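PDB 3BNV: Cj0977 from Campylobacter jejuni, which is a sigma28-regulated, nonflagellar virulence factor with a hot-dog fold, whose biochemical function is unknown. Local coordinates for residues 63-71 and 92-102. Sequence-based numbering, arbitrary orientation.
Sequences GLIFDAFIF and SKCFFYAPLKL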
loop_
_atom_site.group_PDB
_atom_site.type_symbol
_atom_site.label_atom_id
_atom_site.label_comp_id
_atom_site.label_asym_id
_atom_site.label_seq_id
_atom_site.Cartn_x
_atom_site.Cartn_y
_atom_site.Cartn_z
ATOM N N GLY A 63 -1.889 -10.167 15.610
ATOM C CA GLY A 63 -2.693 -10.424 14.417
ATOM C C GLY A 63 -3.155 -9.178 13.693
ATOM O O GLY A 63 -3.987 -9.251 12.804
ATOM N N LEU A 64 -2.615 -8.027 14.056
ATOM C CA LEU A 64 -3.016 -6.792 13.432
ATOM C C LEU A 64 -2.322 -6.704 12.070
ATOM O O LEU A 64 -1.125 -6.939 11.953
ATOM C CB LEU A 64 -2.655 -5.607 14.322
ATOM C CG LEU A 64 -2.862 -4.197 13.761
ATOM C CD1 LEU A 64 -4.311 -3.883 13.783
ATOM C CD2 LEU A 64 -2.059 -3.197 14.604
ATOM N N ILE A 65 -3.097 -6.394 11.040
ATOM C CA ILE A 65 -2.631 -6.389 9.679
ATOM C C ILE A 65 -2.224 -4.975 9.282
ATOM O O ILE A 65 -3.027 -4.050 9.377
ATOM C CB ILE A 65 -3.755 -6.883 8.755
ATOM C CG1 ILE A 65 -4.178 -8.287 9.172
ATOM C CG2 ILE A 65 -3.321 -6.911 7.324
ATOM C CD1 ILE A 65 -3.225 -9.427 8.714
ATOM N N PHE A 66 -0.986 -4.821 8.814
ATOM C CA PHE A 66 -0.473 -3.535 8.401
ATOM C C PHE A 66 -1.408 -2.947 7.377
ATOM O O PHE A 66 -1.746 -3.612 6.398
ATOM C CB PHE A 66 0.885 -3.713 7.769
ATOM C CG PHE A 66 1.656 -2.447 7.610
ATOM C CD1 PHE A 66 2.270 -2.144 6.398
ATOM C CD2 PHE A 66 1.830 -1.580 8.684
ATOM C CE1 PHE A 66 3.031 -0.996 6.254
ATOM C CE2 PHE A 66 2.585 -0.436 8.552
ATOM C CZ PHE A 66 3.183 -0.134 7.330
ATOM N N ASP A 67 -1.815 -1.695 7.578
ATOM C CA ASP A 67 -2.830 -1.081 6.735
ATOM C C ASP A 67 -2.445 -1.021 5.251
ATOM O O ASP A 67 -3.311 -1.115 4.371
ATOM C CB ASP A 67 -3.170 0.302 7.265
ATOM C CG ASP A 67 -3.858 0.265 8.644
ATOM O OD1 ASP A 67 -3.303 0.794 9.648
ATOM O OD2 ASP A 67 -4.984 -0.277 8.726
ATOM N N ALA A 68 -1.159 -0.896 4.954
ATOM C CA ALA A 68 -0.712 -0.792 3.569
ATOM C C ALA A 68 -1.140 -1.960 2.700
ATOM O O ALA A 68 -1.301 -1.814 1.483
ATOM C CB ALA A 68 0.776 -0.628 3.509
ATOM N N PHE A 69 -1.346 -3.121 3.294
ATOM C CA PHE A 69 -1.790 -4.263 2.489
ATOM C C PHE A 69 -3.206 -4.071 2.021
ATOM O O PHE A 69 -3.580 -4.520 0.941
ATOM C CB PHE A 69 -1.606 -5.581 3.222
ATOM C CG PHE A 69 -0.181 -5.886 3.461
ATOM C CD1 PHE A 69 0.609 -6.319 2.425
ATOM C CD2 PHE A 69 0.400 -5.621 4.684
ATOM C CE1 PHE A 69 1.945 -6.563 2.606
ATOM C CE2 PHE A 69 1.725 -5.855 4.884
ATOM C CZ PHE A 69 2.511 -6.326 3.843
ATOM N N ILE A 70 -3.998 -3.361 2.816
ATOM C CA ILE A 70 -5.341 -3.078 2.371
ATOM C C ILE A 70 -5.198 -2.141 1.193
ATOM O O ILE A 70 -5.876 -2.315 0.177
ATOM C CB ILE A 70 -6.132 -2.385 3.441
ATOM C CG1 ILE A 70 -6.159 -3.214 4.706
ATOM C CG2 ILE A 70 -7.531 -2.130 2.990
ATOM C CD1 ILE A 70 -6.635 -2.333 5.915
ATOM N N PHE A 71 -4.296 -1.161 1.317
ATOM C CA PHE A 71 -4.081 -0.232 0.221
ATOM C C PHE A 71 -3.589 -1.000 -0.995
ATOM O O PHE A 71 -4.098 -0.825 -2.088
ATOM C CB PHE A 71 -3.096 0.872 0.580
ATOM C CG PHE A 71 -2.832 1.861 -0.560
ATOM C CD1 PHE A 71 -1.788 1.676 -1.442
ATOM C CD2 PHE A 71 -3.642 2.975 -0.744
ATOM C CE1 PHE A 71 -1.554 2.593 -2.472
ATOM C CE2 PHE A 71 -3.414 3.863 -1.786
ATOM C CZ PHE A 71 -2.364 3.677 -2.638
ATOM N N SER A 92 -3.930 9.133 -4.471
ATOM C CA SER A 92 -5.028 8.457 -3.758
ATOM C C SER A 92 -5.516 9.215 -2.536
ATOM O O SER A 92 -4.783 10.017 -1.932
ATOM C CB SER A 92 -4.655 7.016 -3.373
ATOM O OG SER A 92 -3.371 6.994 -2.792
ATOM N N LYS A 93 -6.767 8.940 -2.178
ATOM C CA LYS A 93 -7.383 9.515 -0.993
ATOM C C LYS A 93 -8.163 8.390 -0.315
ATOM O O LYS A 93 -9.223 8.001 -0.800
ATOM C CB LYS A 93 -8.311 10.642 -1.406
ATOM C CG LYS A 93 -9.102 11.249 -0.272
ATOM C CD LYS A 93 -8.379 12.444 0.312
ATOM C CE LYS A 93 -8.851 12.771 1.728
ATOM N NZ LYS A 93 -10.146 13.509 1.722
ATOM N N CYS A 94 -7.628 7.853 0.781
ATOM C CA CYS A 94 -8.255 6.686 1.445
ATOM C C CYS A 94 -8.720 6.946 2.862
ATOM O O CYS A 94 -8.128 7.752 3.586
ATOM C CB CYS A 94 -7.315 5.492 1.518
ATOM S SG CYS A 94 -6.490 5.106 0.003
ATOM N N PHE A 95 -9.769 6.222 3.243
ATOM C CA PHE A 95 -10.209 6.095 4.636
ATOM C C PHE A 95 -10.086 4.628 5.059
ATOM O O PHE A 95 -10.550 3.727 4.366
ATOM C CB PHE A 95 -11.669 6.543 4.804
ATOM C CG PHE A 95 -11.903 7.974 4.425
ATOM C CD1 PHE A 95 -11.717 8.990 5.349
ATOM C CD2 PHE A 95 -12.280 8.315 3.111
ATOM C CE1 PHE A 95 -11.905 10.309 4.978
ATOM C CE2 PHE A 95 -12.468 9.635 2.743
ATOM C CZ PHE A 95 -12.281 10.627 3.676
ATOM N N PHE A 96 -9.467 4.414 6.208
ATOM C CA PHE A 96 -9.375 3.107 6.831
ATOM C C PHE A 96 -10.222 3.110 8.078
ATOM O O PHE A 96 -9.762 3.536 9.118
ATOM C CB PHE A 96 -7.945 2.863 7.274
ATOM C CG PHE A 96 -6.950 2.916 6.155
ATOM C CD1 PHE A 96 -6.336 4.106 5.809
ATOM C CD2 PHE A 96 -6.615 1.786 5.474
ATOM C CE1 PHE A 96 -5.412 4.137 4.798
ATOM C CE2 PHE A 96 -5.702 1.819 4.470
ATOM C CZ PHE A 96 -5.095 2.990 4.134
ATOM N N TYR A 97 -11.442 2.614 7.993
ATOM C CA TYR A 97 -12.390 2.728 9.115
ATOM C C TYR A 97 -12.052 1.821 10.284
ATOM O O TYR A 97 -12.362 2.115 11.417
ATOM C CB TYR A 97 -13.823 2.446 8.652
ATOM C CG TYR A 97 -14.289 3.335 7.531
ATOM C CD1 TYR A 97 -14.360 4.710 7.698
ATOM C CD2 TYR A 97 -14.665 2.805 6.311
ATOM C CE1 TYR A 97 -14.794 5.545 6.670
ATOM C CE2 TYR A 97 -15.103 3.628 5.271
ATOM C CZ TYR A 97 -15.169 5.000 5.461
ATOM O OH TYR A 97 -15.605 5.829 4.452
ATOM N N ALA A 98 -11.418 0.697 9.996
ATOM C CA ALA A 98 -11.062 -0.257 11.030
ATOM C C ALA A 98 -9.963 -1.135 10.479
ATOM O O ALA A 98 -9.949 -1.446 9.287
ATOM C CB ALA A 98 -12.245 -1.074 11.390
ATOM N N PRO A 99 -9.028 -1.555 11.336
ATOM C CA PRO A 99 -7.944 -2.388 10.812
ATOM C C PRO A 99 -8.390 -3.813 10.668
ATOM O O PRO A 99 -9.280 -4.253 11.369
ATOM C CB PRO A 99 -6.901 -2.299 11.910
ATOM C CG PRO A 99 -7.726 -2.163 13.154
ATOM C CD PRO A 99 -8.904 -1.317 12.786
ATOM N N LEU A 100 -7.770 -4.534 9.745
ATOM C CA LEU A 100 -8.024 -5.965 9.585
ATOM C C LEU A 100 -7.321 -6.795 10.654
ATOM O O LEU A 100 -6.340 -6.353 11.257
ATOM C CB LEU A 100 -7.592 -6.438 8.206
ATOM C CG LEU A 100 -8.740 -6.296 7.208
ATOM C CD1 LEU A 100 -9.076 -4.843 6.980
ATOM C CD2 LEU A 100 -8.401 -6.950 5.894
ATOM N N LYS A 101 -7.844 -7.997 10.866
ATOM C CA LYS A 101 -7.326 -8.934 11.814
ATOM C C LYS A 101 -6.890 -10.170 11.027
ATOM O O LYS A 101 -7.576 -10.574 10.085
ATOM C CB LYS A 101 -8.446 -9.275 12.811
ATOM C CG LYS A 101 -8.076 -10.305 13.846
ATOM C CD LYS A 101 -8.410 -9.844 15.256
ATOM C CE LYS A 101 -9.792 -10.265 15.710
ATOM N NZ LYS A 101 -10.095 -9.674 17.045
ATOM N N LEU A 102 -5.753 -10.769 11.395
ATOM C CA LEU A 102 -5.295 -11.987 10.719
ATOM C C LEU A 102 -6.400 -13.029 10.716
ATOM O O LEU A 102 -6.983 -13.310 11.751
ATOM C CB LEU A 102 -4.044 -12.549 11.393
ATOM C CG LEU A 102 -3.482 -13.865 10.871
ATOM C CD1 LEU A 102 -3.163 -13.810 9.409
ATOM C CD2 LEU A 102 -2.248 -14.206 11.631
#
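Phe96 lies beside the start of helix 67-82, where Asp67 CB sits over one face of its ring and the CD1 methyl of Ile70 meets its edge, 4.1 Å from CD2. The same Ile70 methyl reaches Leu100 CD1 at 3.7 Å and so bridges the end of strand 87-96 and the loop that follows it. The next residue along the helix, Phe71, presents a ring edge to the strand: Cys94 SG lies 3.6 Å from Phe71 CD2, a sulfur-aromatic contact nearly in the ring plane, while Ser92 brings its CB and OG to the same edge, beside CE2. With its CG anti to the backbone N (chi1 179°), Phe71 extends along the strand to reach both residues.

This is the hot-dog fold, in which an antiparallel sheet wraps round a long central helix; here strand 87-96, outermost in this chain's sheet, and its trailing loop line the first turn.

Before the helix, residues 63-65 and 100-102 run antiparallel and are joined by a single beta bridge at Leu64 and Lys101. Two backbone hydrogen bonds flank it, Leu102 N to Gly63 O at 2.7 Å and the longer Ile65 N to Leu100 O at 3.3 Å. Leu64 CD1 packs on Pro99 CB (3.6 Å), and Ile65 CB faces Leu100 CB (3.9 Å).

Phe135 on the adjacent strand 132-143 meets the Phe96 ring and also touches Ile70 and Cys94. Across the dimer interface, residues 92-95 continue the sheet into the second subunit, Phe71 stacks on Phe71 of that subunit, and Asp67 OD1 accepts a hydrogen bond from its Ile89 N.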